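Local coordinates for glycosyl hydrolases family 2, sugar binding domain protein (Bacteroides uniformis str. 3978 T3 ii, PDB 6D1P), which probably hydrolyses O-glycosidic bonds as a gut bacterial beta-glucuronidase of glycosyl hydrolase family 2, at residues 190-195 with 330-335. Numbering follows the deposited sequence. Where two conformers were deposited one is given.
Sequences LYRYVN and RHEDHA. With NA (sodium ion), chain C.
Arg-192 reaches across to Glu-332 in a buried salt bridge, and these two side chains alone make the contact. The bridge belongs to one of two conformers of Glu-332, so its details are less certain. Both hydrogen bonds converge on one carboxylate oxygen: Arg-192 NH2 lies 2.5 Å from Glu-332 OE1 in a nearly straight bond (160°), while Arg-192 NE adds a weak, bent one to Glu-332 OE1 at 3.1 Å. The oxygen sits at the guanidinium edge, in its plane, and NH2 meets it on the syn side, 30° out of the carboxylate plane. Because the two planes stand 87° apart, this is not the flat, two-oxygen pairing of a bidentate bridge; OE2 instead accepts from the backbone N of Ser-369. An arginine suits the place because its chain, extended from CG to NE, spans the gap while NH1 still binds the backbone O of Glu-112; a glutamate supplies the buried guanidinium with an anion and a second oxygen for Ser-369. With an alanine in place of Arg-192, the buried carboxylate is likely to be left without its countercharge, and Glu-112 O without this donor.

The backbone makes an inverse gamma turn around Glu-332, with a weak bond from Asp-333 N to His-331 O (3.1 Å). Asp-333, whose short carboxylate lies beside its own carbonyl, binds the sodium ion through O and OD2, both at 3.0 Å, joined by Asp-580 and a water that also accepts from His-331 N.

The bridge thus ties the sugar-binding domain to the TIM barrel: segment 190-195 runs into strand 194-199, antiparallel to 106-111, and Glu-332 lies in the loop between barrel strand 321-329 and helix 343-356.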
# COMPACT_ATOMS: atom_id res chain seq x y z
N LEU A 190 5.41 4.16 -15.19
CA LEU A 190 5.85 4.77 -16.46
C LEU A 190 6.94 5.79 -16.15
O LEU A 190 6.79 7.01 -16.26
CB LEU A 190 4.66 5.40 -17.18
CG LEU A 190 3.55 4.39 -17.52
CD1 LEU A 190 2.24 5.08 -17.86
CD2 LEU A 190 3.97 3.45 -18.66
N TYR A 191 8.07 5.25 -15.73
CA TYR A 191 9.14 6.08 -15.22
C TYR A 191 10.06 6.58 -16.32
O TYR A 191 10.99 7.34 -16.03
CB TYR A 191 9.93 5.33 -14.15
CG TYR A 191 10.27 3.87 -14.44
CD1 TYR A 191 11.16 3.53 -15.46
CD2 TYR A 191 9.74 2.84 -13.66
CE1 TYR A 191 11.49 2.20 -15.71
CE2 TYR A 191 10.07 1.53 -13.89
CZ TYR A 191 10.94 1.20 -14.92
OH TYR A 191 11.27 -0.12 -15.15
N ARG A 192 9.83 6.18 -17.56
CA ARG A 192 10.48 6.82 -18.70
C ARG A 192 9.39 7.32 -19.63
O ARG A 192 8.26 6.83 -19.61
CB ARG A 192 11.42 5.88 -19.47
CG ARG A 192 12.59 5.44 -18.69
CD ARG A 192 13.52 4.65 -19.59
NE ARG A 192 14.48 3.91 -18.79
CZ ARG A 192 15.07 2.79 -19.19
NH1 ARG A 192 14.78 2.30 -20.39
NH2 ARG A 192 15.94 2.16 -18.41
N TYR A 193 9.78 8.28 -20.47
CA TYR A 193 8.84 8.99 -21.31
C TYR A 193 8.01 8.05 -22.17
O TYR A 193 8.51 7.04 -22.70
CB TYR A 193 9.59 9.97 -22.21
CG TYR A 193 10.20 11.12 -21.43
CD1 TYR A 193 9.40 11.98 -20.69
CD2 TYR A 193 11.58 11.34 -21.45
CE1 TYR A 193 9.95 13.02 -19.97
CE2 TYR A 193 12.14 12.38 -20.75
CZ TYR A 193 11.33 13.21 -20.01
OH TYR A 193 11.88 14.25 -19.28
N VAL A 194 6.74 8.40 -22.32
CA VAL A 194 5.85 7.82 -23.31
C VAL A 194 5.65 8.86 -24.40
O VAL A 194 5.45 10.04 -24.11
CB VAL A 194 4.51 7.39 -22.68
CG1 VAL A 194 3.64 6.72 -23.71
CG2 VAL A 194 4.76 6.45 -21.52
N ASN A 195 5.72 8.41 -25.66
CA ASN A 195 5.65 9.27 -26.82
C ASN A 195 4.49 8.87 -27.72
O ASN A 195 4.25 7.68 -27.94
CB ASN A 195 6.95 9.22 -27.63
CG ASN A 195 8.16 9.53 -26.79
OD1 ASN A 195 8.17 10.54 -26.07
ND2 ASN A 195 9.16 8.67 -26.85
N ARG A 330 26.09 4.20 -12.56
CA ARG A 330 24.91 4.94 -12.11
C ARG A 330 23.71 4.01 -12.18
O ARG A 330 23.66 3.11 -13.03
CB ARG A 330 24.65 6.19 -12.97
CG ARG A 330 24.10 5.87 -14.35
CD ARG A 330 23.79 7.11 -15.19
NE ARG A 330 22.78 7.98 -14.59
CZ ARG A 330 21.46 7.79 -14.71
NH1 ARG A 330 20.99 6.76 -15.39
NH2 ARG A 330 20.62 8.64 -14.14
N HIS A 331 22.77 4.20 -11.26
CA HIS A 331 21.49 3.52 -11.30
C HIS A 331 20.45 4.48 -11.83
O HIS A 331 20.64 5.70 -11.81
CB HIS A 331 21.07 3.03 -9.90
CG HIS A 331 21.37 1.59 -9.64
ND1 HIS A 331 20.84 0.57 -10.40
CD2 HIS A 331 22.13 0.99 -8.69
CE1 HIS A 331 21.27 -0.60 -9.94
NE2 HIS A 331 22.05 -0.37 -8.90
N GLU A 332 19.33 3.95 -12.32
CA GLU A 332 18.22 4.82 -12.70
C GLU A 332 17.36 5.03 -11.46
O GLU A 332 16.34 4.38 -11.23
CB GLU A 332 17.46 4.24 -13.89
CG GLU A 332 18.18 4.60 -15.21
CD GLU A 332 17.37 4.29 -16.46
OE1 GLU A 332 16.34 3.57 -16.34
OE2 GLU A 332 17.76 4.78 -17.54
N ASP A 333 17.82 5.98 -10.64
CA ASP A 333 17.38 6.21 -9.28
C ASP A 333 17.79 7.63 -8.91
O ASP A 333 18.92 8.05 -9.22
CB ASP A 333 18.03 5.18 -8.33
CG ASP A 333 17.71 5.43 -6.86
OD1 ASP A 333 16.76 4.81 -6.33
OD2 ASP A 333 18.40 6.24 -6.21
N HIS A 334 16.89 8.37 -8.26
CA HIS A 334 17.22 9.70 -7.79
C HIS A 334 16.23 10.11 -6.70
O HIS A 334 15.10 9.61 -6.66
CB HIS A 334 17.19 10.73 -8.93
CG HIS A 334 17.85 12.02 -8.57
ND1 HIS A 334 19.16 12.30 -8.89
CD2 HIS A 334 17.40 13.09 -7.86
CE1 HIS A 334 19.48 13.50 -8.43
NE2 HIS A 334 18.43 14.00 -7.80
N ALA A 335 16.68 11.00 -5.83
CA ALA A 335 15.91 11.43 -4.67
C ALA A 335 14.55 12.00 -5.07
O ALA A 335 14.46 12.87 -5.94
CB ALA A 335 16.70 12.47 -3.87
NA NA C . 20.94 7.53 -7.14
O HOH W 1 22.50 6.30 -9.13